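Local coordinates for protein 3-oxosteroid 1-dehydrogenase (Sterolibacterium denitrificans, PDB 7P18) that probably catalyses the FAD-dependent 1,2-dehydrogenation of 3-oxosteroids to their 3-oxo-Delta(1) products, passing the electrons to an acceptor, at residues Phe110-Tyr115 with Thr131-Leu136. Numbering follows the deposited sequence.
Sequences FPCHRY and TMEPML. With ANB (androsta-1,4-diene-3,17-dione), chain D.
Phe110 lies alongside Glu133, both side chains pointing the same way, with the phenyl ring and the carboxylate plane only 29° apart. Phe110 CG stands between its own backbone N and carbonyl carbon (chi1 64°), which starts the ring off over the same face of the sheet as Glu133; CZ at its far end meets Glu133 CG at 3.6 Å. Farther along, Phe110 CD1 touches Met135 CG at 3.7 Å. An alanine in place of Phe110 would probably open a gap beside the Glu133 methylene and leave Met135 CG without its aromatic partner. The two backbones form an antiparallel hydrogen-bonded pair: Phe110 N donates to Glu133 O (2.9 Å) and Glu133 N returns the bond to Phe110 O (2.8 Å). In this member of the FAD-dependent oxidoreductase 2 family, strand 131-138 pairs antiparallel with 109-111, 53-54 and 205-206. Past Pro111, Cys112 N donates a hydrogen bond to Thr131 O (2.8 Å), and Cys112 SG sits 3.7 Å from Glu133 CG. Thr131 CG2, anti to its backbone N, packs against that sulfur and the Tyr115 ring, while OG1 is hydrogen-bonded to Ala539 O of the steroid pocket. Glu133 OE1 and OE2 are held by Ala166 N and Thr167 OG1. Tyr115 closes the type I turn that starts at Cys112; its OH, hydrogen-bonded to Tyr467 OH, lies 3.4 Å from C19 of the bound androstadienedione.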
loop_
_atom_site.group_PDB
_atom_site.type_symbol
_atom_site.label_atom_id
_atom_site.label_comp_id
_atom_site.label_asym_id
_atom_site.label_seq_id
_atom_site.Cartn_x
_atom_site.Cartn_y
_atom_site.Cartn_z
ATOM N N PHE A 110 -9.162 9.783 -10.882
ATOM C CA PHE A 110 -10.071 9.201 -11.896
ATOM C C PHE A 110 -10.100 7.690 -11.699
ATOM O O PHE A 110 -9.179 7.116 -11.096
ATOM C CB PHE A 110 -9.619 9.590 -13.313
ATOM C CG PHE A 110 -8.272 9.038 -13.708
ATOM C CD1 PHE A 110 -7.097 9.648 -13.286
ATOM C CD2 PHE A 110 -8.172 7.906 -14.475
ATOM C CE1 PHE A 110 -5.858 9.132 -13.641
ATOM C CE2 PHE A 110 -6.939 7.368 -14.803
ATOM C CZ PHE A 110 -5.783 7.994 -14.414
ATOM N N PRO A 111 -11.126 6.979 -12.202
ATOM C CA PRO A 111 -11.245 5.544 -11.955
ATOM C C PRO A 111 -10.264 4.708 -12.785
ATOM O O PRO A 111 -9.971 5.076 -13.924
ATOM C CB PRO A 111 -12.685 5.171 -12.379
ATOM C CG PRO A 111 -13.395 6.525 -12.438
ATOM C CD PRO A 111 -12.314 7.502 -12.910
ATOM N N CYS A 112 -9.783 3.613 -12.195
ATOM C CA CYS A 112 -9.168 2.481 -12.921
ATOM C C CYS A 112 -10.290 1.556 -13.415
ATOM O O CYS A 112 -10.712 0.625 -12.687
ATOM C CB CYS A 112 -8.159 1.767 -12.040
ATOM S SG CYS A 112 -6.858 2.871 -11.438
ATOM N N HIS A 113 -10.796 1.829 -14.621
ATOM C CA HIS A 113 -12.077 1.286 -15.137
ATOM C C HIS A 113 -12.044 -0.239 -15.219
ATOM O O HIS A 113 -13.128 -0.882 -15.085
ATOM C CB HIS A 113 -12.426 1.915 -16.508
ATOM C CG HIS A 113 -12.575 3.395 -16.433
ATOM N ND1 HIS A 113 -13.650 3.988 -15.792
ATOM C CD2 HIS A 113 -11.823 4.402 -16.928
ATOM C CE1 HIS A 113 -13.543 5.288 -15.852
ATOM N NE2 HIS A 113 -12.414 5.576 -16.541
ATOM N N ARG A 114 -10.869 -0.815 -15.446
ATOM C CA ARG A 114 -10.755 -2.285 -15.679
ATOM C C ARG A 114 -10.206 -3.023 -14.453
ATOM O O ARG A 114 -9.987 -4.258 -14.548
ATOM C CB ARG A 114 -9.854 -2.535 -16.895
ATOM C CG ARG A 114 -10.368 -1.924 -18.188
ATOM C CD ARG A 114 -9.270 -1.929 -19.250
ATOM N NE ARG A 114 -8.841 -3.292 -19.514
ATOM C CZ ARG A 114 -7.673 -3.640 -20.033
ATOM N NH1 ARG A 114 -6.796 -2.722 -20.417
ATOM N NH2 ARG A 114 -7.408 -4.926 -20.190
ATOM N N TYR A 115 -9.945 -2.324 -13.355
ATOM C CA TYR A 115 -9.239 -2.909 -12.183
ATOM C C TYR A 115 -10.297 -3.564 -11.305
ATOM O O TYR A 115 -11.012 -2.869 -10.614
ATOM C CB TYR A 115 -8.495 -1.830 -11.417
ATOM C CG TYR A 115 -7.293 -2.310 -10.648
ATOM C CD1 TYR A 115 -7.237 -3.566 -10.044
ATOM C CD2 TYR A 115 -6.211 -1.470 -10.522
ATOM C CE1 TYR A 115 -6.092 -3.981 -9.362
ATOM C CE2 TYR A 115 -5.057 -1.877 -9.866
ATOM C CZ TYR A 115 -5.009 -3.117 -9.269
ATOM O OH TYR A 115 -3.829 -3.430 -8.646
ATOM N N THR A 131 -11.782 1.298 -7.717
ATOM C CA THR A 131 -10.385 1.771 -7.595
ATOM C C THR A 131 -10.219 3.050 -8.433
ATOM O O THR A 131 -10.643 3.037 -9.586
ATOM C CB THR A 131 -9.394 0.690 -8.018
ATOM O OG1 THR A 131 -9.483 -0.438 -7.143
ATOM C CG2 THR A 131 -7.987 1.240 -8.035
ATOM N N MET A 132 -9.614 4.071 -7.840
ATOM C CA MET A 132 -9.282 5.365 -8.469
ATOM C C MET A 132 -7.802 5.676 -8.233
ATOM O O MET A 132 -7.231 5.245 -7.178
ATOM C CB MET A 132 -10.143 6.501 -7.924
ATOM C CG MET A 132 -11.663 6.230 -7.920
ATOM S SD MET A 132 -12.600 7.679 -7.351
ATOM C CE MET A 132 -12.657 8.641 -8.857
ATOM N N GLU A 133 -7.211 6.416 -9.173
ATOM C CA GLU A 133 -5.786 6.812 -9.069
ATOM C C GLU A 133 -5.597 8.262 -9.508
ATOM O O GLU A 133 -6.491 8.877 -10.128
ATOM C CB GLU A 133 -4.949 5.845 -9.886
ATOM C CG GLU A 133 -5.009 6.093 -11.401
ATOM C CD GLU A 133 -3.869 5.410 -12.129
ATOM O OE1 GLU A 133 -2.708 5.393 -11.562
ATOM O OE2 GLU A 133 -4.153 4.832 -13.209
ATOM N N PRO A 134 -4.436 8.850 -9.157
ATOM C CA PRO A 134 -4.123 10.229 -9.514
ATOM C C PRO A 134 -3.665 10.417 -10.964
ATOM O O PRO A 134 -3.003 9.528 -11.529
ATOM C CB PRO A 134 -2.930 10.608 -8.636
ATOM C CG PRO A 134 -2.721 9.434 -7.693
ATOM C CD PRO A 134 -3.411 8.243 -8.294
ATOM N N MET A 135 -4.060 11.534 -11.568
ATOM C CA MET A 135 -3.397 12.042 -12.794
ATOM C C MET A 135 -1.946 12.420 -12.433
ATOM O O MET A 135 -1.668 12.780 -11.251
ATOM C CB MET A 135 -4.134 13.280 -13.309
ATOM C CG MET A 135 -5.553 12.974 -13.755
ATOM S SD MET A 135 -6.284 14.429 -14.589
ATOM C CE MET A 135 -5.415 14.316 -16.160
ATOM N N LEU A 136 -1.035 12.321 -13.394
ATOM C CA LEU A 136 0.357 12.836 -13.208
ATOM C C LEU A 136 0.284 14.265 -12.667
ATOM O O LEU A 136 -0.569 15.068 -13.110
ATOM C CB LEU A 136 1.124 12.765 -14.531
ATOM C CG LEU A 136 1.361 11.387 -15.137
ATOM C CD1 LEU A 136 2.195 11.518 -16.413
ATOM C CD2 LEU A 136 2.066 10.445 -14.178
HETATM C C1 ANB D . -0.666 -1.789 -4.420
HETATM C C10 ANB D . -0.988 -1.589 -5.870
HETATM C C11 ANB D . 1.555 -1.482 -6.470
HETATM C C12 ANB D . 2.648 -0.922 -7.391
HETATM C C13 ANB D . 2.192 -0.935 -8.838
HETATM C C14 ANB D . 0.928 -0.069 -8.933
HETATM C C15 ANB D . 0.745 0.149 -10.442
HETATM C C16 ANB D . 2.184 0.269 -10.974
HETATM C C17 ANB D . 3.079 -0.248 -9.867
HETATM C C18 ANB D . 2.007 -2.370 -9.387
HETATM C C19 ANB D . -1.231 -3.001 -6.474
HETATM C C2 ANB D . -1.572 -1.764 -3.441
HETATM C C3 ANB D . -2.915 -1.238 -3.680
HETATM C C4 ANB D . -3.080 -0.575 -4.967
HETATM C C5 ANB D . -2.257 -0.776 -6.006
HETATM C C6 ANB D . -2.611 -0.273 -7.377
HETATM C C7 ANB D . -1.436 0.338 -8.127
HETATM C C8 ANB D . -0.236 -0.599 -8.103
HETATM C C9 ANB D . 0.170 -0.833 -6.629
HETATM O O1 ANB D . -3.822 -1.318 -2.841
HETATM O O2 ANB D . 4.284 -0.145 -9.837
HETATM O O HOH W 1 -12.786 -1.739 -8.623
#